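Local coordinates for NIF3-related protein (Bacillus cereus, PDB 2GX8), which is of unknown function but binds a pair of zinc ions through a dimetal motif conserved in the Nif3 family and carries an inserted domain thought to be regulatory, at residues E49-G54 with A126-D131. Residues are numbered along the deposited sequence; the frame is centred on the assembly and turned at random.
Sequences EGDKIG and AHTNVD. With ZN (zinc ion), chain M.
The carboxylate of Asp51 reaches across to His127 and Thr128, where the chain leaves strand 122-125 and leads into helix 128-132, and is gripped there by three hydrogen bonds. Its OD1 takes two of them from one residue: the backbone N of Thr128 lies 2.8 Å from Asp51 OD1, and the Thr128 side chain, coming from the opposite direction, gives it a very short bond of 2.5 Å from OG1. The other oxygen, Asp51 OD2, receives ND1 of His127 at 2.9 Å, at the ring edge but tilted out of the ring plane. Both N-H donors arrive on the syn sides of their oxygens, somewhat out of the carboxylate plane, while the imidazole is turned 54° from that plane. With CG anti to the backbone N (chi1 -162°), Asp51 extends toward this turn, and its two oxygens divide between the neighbouring residues; this double hold should limit rotation of the carboxylate, and the ND1 bond helps orient the imidazole. Thr128 OG1 is also bonded to Met48 N, a second tie from Thr128 to the loop. Beside this polar cluster Ile53 supplies the apolar part. Its CG2 packs 3.4 Å from His127 N and 3.8 Å from His127 CB, and its CD1 lies against the side-chain amide of Asn129, which approaches from the opposite direction. Lys44 and Ala47 also touch the isoleucine. The ring of His127 meets His92 edge-to-face, and Asp131 OD1 binds zinc at 2.3 Å, together with His92 and Glu360. The contact thus joins the loop before edge strand 54-56 to the turn after strand 122-125, whose Ala126 O is hydrogen-bonded to the zinc ligand His92, beside the dizinc site of the Nif3 family.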
loop_
_atom_site.group_PDB
_atom_site.type_symbol
_atom_site.label_atom_id
_atom_site.label_comp_id
_atom_site.label_asym_id
_atom_site.label_seq_id
_atom_site.Cartn_x
_atom_site.Cartn_y
_atom_site.Cartn_z
ATOM N N GLU C 49 -14.407 -13.101 2.175
ATOM C CA GLU C 49 -13.074 -12.603 1.820
ATOM C C GLU C 49 -12.116 -12.620 3.029
ATOM O O GLU C 49 -12.415 -12.052 4.089
ATOM C CB GLU C 49 -13.210 -11.187 1.204
ATOM C CG GLU C 49 -11.908 -10.388 1.036
ATOM C CD GLU C 49 -10.925 -11.019 0.064
ATOM O OE1 GLU C 49 -11.369 -11.546 -0.983
ATOM O OE2 GLU C 49 -9.707 -10.963 0.344
ATOM N N GLY C 50 -10.995 -13.324 2.883
ATOM C CA GLY C 50 -10.004 -13.392 3.954
ATOM C C GLY C 50 -10.302 -14.286 5.157
ATOM O O GLY C 50 -9.544 -14.265 6.144
ATOM N N ASP C 51 -11.390 -15.066 5.086
ATOM C CA ASP C 51 -11.752 -16.003 6.166
ATOM C C ASP C 51 -10.768 -17.182 6.110
ATOM O O ASP C 51 -10.183 -17.477 5.047
ATOM C CB ASP C 51 -13.233 -16.463 6.071
ATOM C CG ASP C 51 -13.782 -17.085 7.390
ATOM O OD1 ASP C 51 -14.744 -17.880 7.315
ATOM O OD2 ASP C 51 -13.267 -16.793 8.492
ATOM N N LYS C 52 -10.587 -17.833 7.261
ATOM C CA LYS C 52 -9.659 -18.939 7.431
ATOM C C LYS C 52 -10.430 -20.226 7.761
ATOM O O LYS C 52 -10.768 -20.467 8.914
ATOM C CB LYS C 52 -8.698 -18.596 8.584
ATOM C CG LYS C 52 -8.050 -17.192 8.538
ATOM C CD LYS C 52 -6.790 -17.082 7.663
ATOM C CE LYS C 52 -7.015 -17.170 6.132
ATOM N NZ LYS C 52 -5.726 -17.259 5.347
ATOM N N ILE C 53 -10.714 -21.053 6.756
ATOM C CA ILE C 53 -11.467 -22.299 6.983
ATOM C C ILE C 53 -10.828 -23.566 6.363
ATOM O O ILE C 53 -9.835 -23.480 5.647
ATOM C CB ILE C 53 -12.931 -22.155 6.524
ATOM C CG1 ILE C 53 -13.038 -22.157 4.997
ATOM C CG2 ILE C 53 -13.583 -20.893 7.140
ATOM C CD1 ILE C 53 -14.445 -22.195 4.543
ATOM N N GLY C 54 -11.401 -24.734 6.660
ATOM C CA GLY C 54 -10.869 -26.010 6.177
ATOM C C GLY C 54 -10.019 -26.776 7.202
ATOM O O GLY C 54 -10.073 -26.506 8.389
ATOM N N ALA C 126 -14.970 -24.271 10.216
ATOM C CA ALA C 126 -16.117 -23.919 9.396
ATOM C C ALA C 126 -16.622 -22.588 9.913
ATOM O O ALA C 126 -17.555 -22.550 10.718
ATOM C CB ALA C 126 -17.159 -24.939 9.568
ATOM N N HIS C 127 -16.010 -21.496 9.469
ATOM C CA HIS C 127 -16.361 -20.198 10.017
ATOM C C HIS C 127 -17.485 -19.457 9.298
ATOM O O HIS C 127 -18.642 -19.804 9.495
ATOM C CB HIS C 127 -15.102 -19.350 10.299
ATOM C CG HIS C 127 -15.356 -18.129 11.138
ATOM N ND1 HIS C 127 -14.625 -16.962 11.000
ATOM C CD2 HIS C 127 -16.287 -17.877 12.090
ATOM C CE1 HIS C 127 -15.086 -16.050 11.841
ATOM N NE2 HIS C 127 -16.100 -16.576 12.507
ATOM N N THR C 128 -17.181 -18.466 8.463
ATOM C CA THR C 128 -18.266 -17.698 7.841
ATOM C C THR C 128 -19.190 -18.501 6.949
ATOM O O THR C 128 -20.329 -18.101 6.729
ATOM C CB THR C 128 -17.803 -16.431 7.117
ATOM O OG1 THR C 128 -16.709 -16.766 6.264
ATOM C CG2 THR C 128 -17.388 -15.345 8.131
ATOM N N ASN C 129 -18.717 -19.617 6.425
ATOM C CA ASN C 129 -19.614 -20.461 5.629
ATOM C C ASN C 129 -20.827 -21.013 6.443
ATOM O O ASN C 129 -21.868 -21.300 5.873
ATOM C CB ASN C 129 -18.847 -21.569 4.862
ATOM C CG ASN C 129 -17.977 -22.464 5.775
ATOM O OD1 ASN C 129 -17.973 -23.685 5.627
ATOM N ND2 ASN C 129 -17.242 -21.859 6.707
ATOM N N VAL C 130 -20.684 -21.137 7.764
ATOM C CA VAL C 130 -21.762 -21.613 8.651
ATOM C C VAL C 130 -22.665 -20.418 9.084
ATOM O O VAL C 130 -23.818 -20.592 9.476
ATOM C CB VAL C 130 -21.188 -22.440 9.853
ATOM C CG1 VAL C 130 -22.266 -22.853 10.848
ATOM C CG2 VAL C 130 -20.477 -23.681 9.338
ATOM N N ASP C 131 -22.128 -19.204 8.968
ATOM C CA ASP C 131 -22.853 -17.978 9.272
ATOM C C ASP C 131 -23.805 -17.631 8.133
ATOM O O ASP C 131 -24.940 -17.202 8.356
ATOM C CB ASP C 131 -21.856 -16.827 9.417
ATOM C CG ASP C 131 -21.052 -16.905 10.689
ATOM O OD1 ASP C 131 -21.647 -16.643 11.755
ATOM O OD2 ASP C 131 -19.824 -17.161 10.633
HETATM ZN ZN ZN M . -20.118 -16.995 13.408
#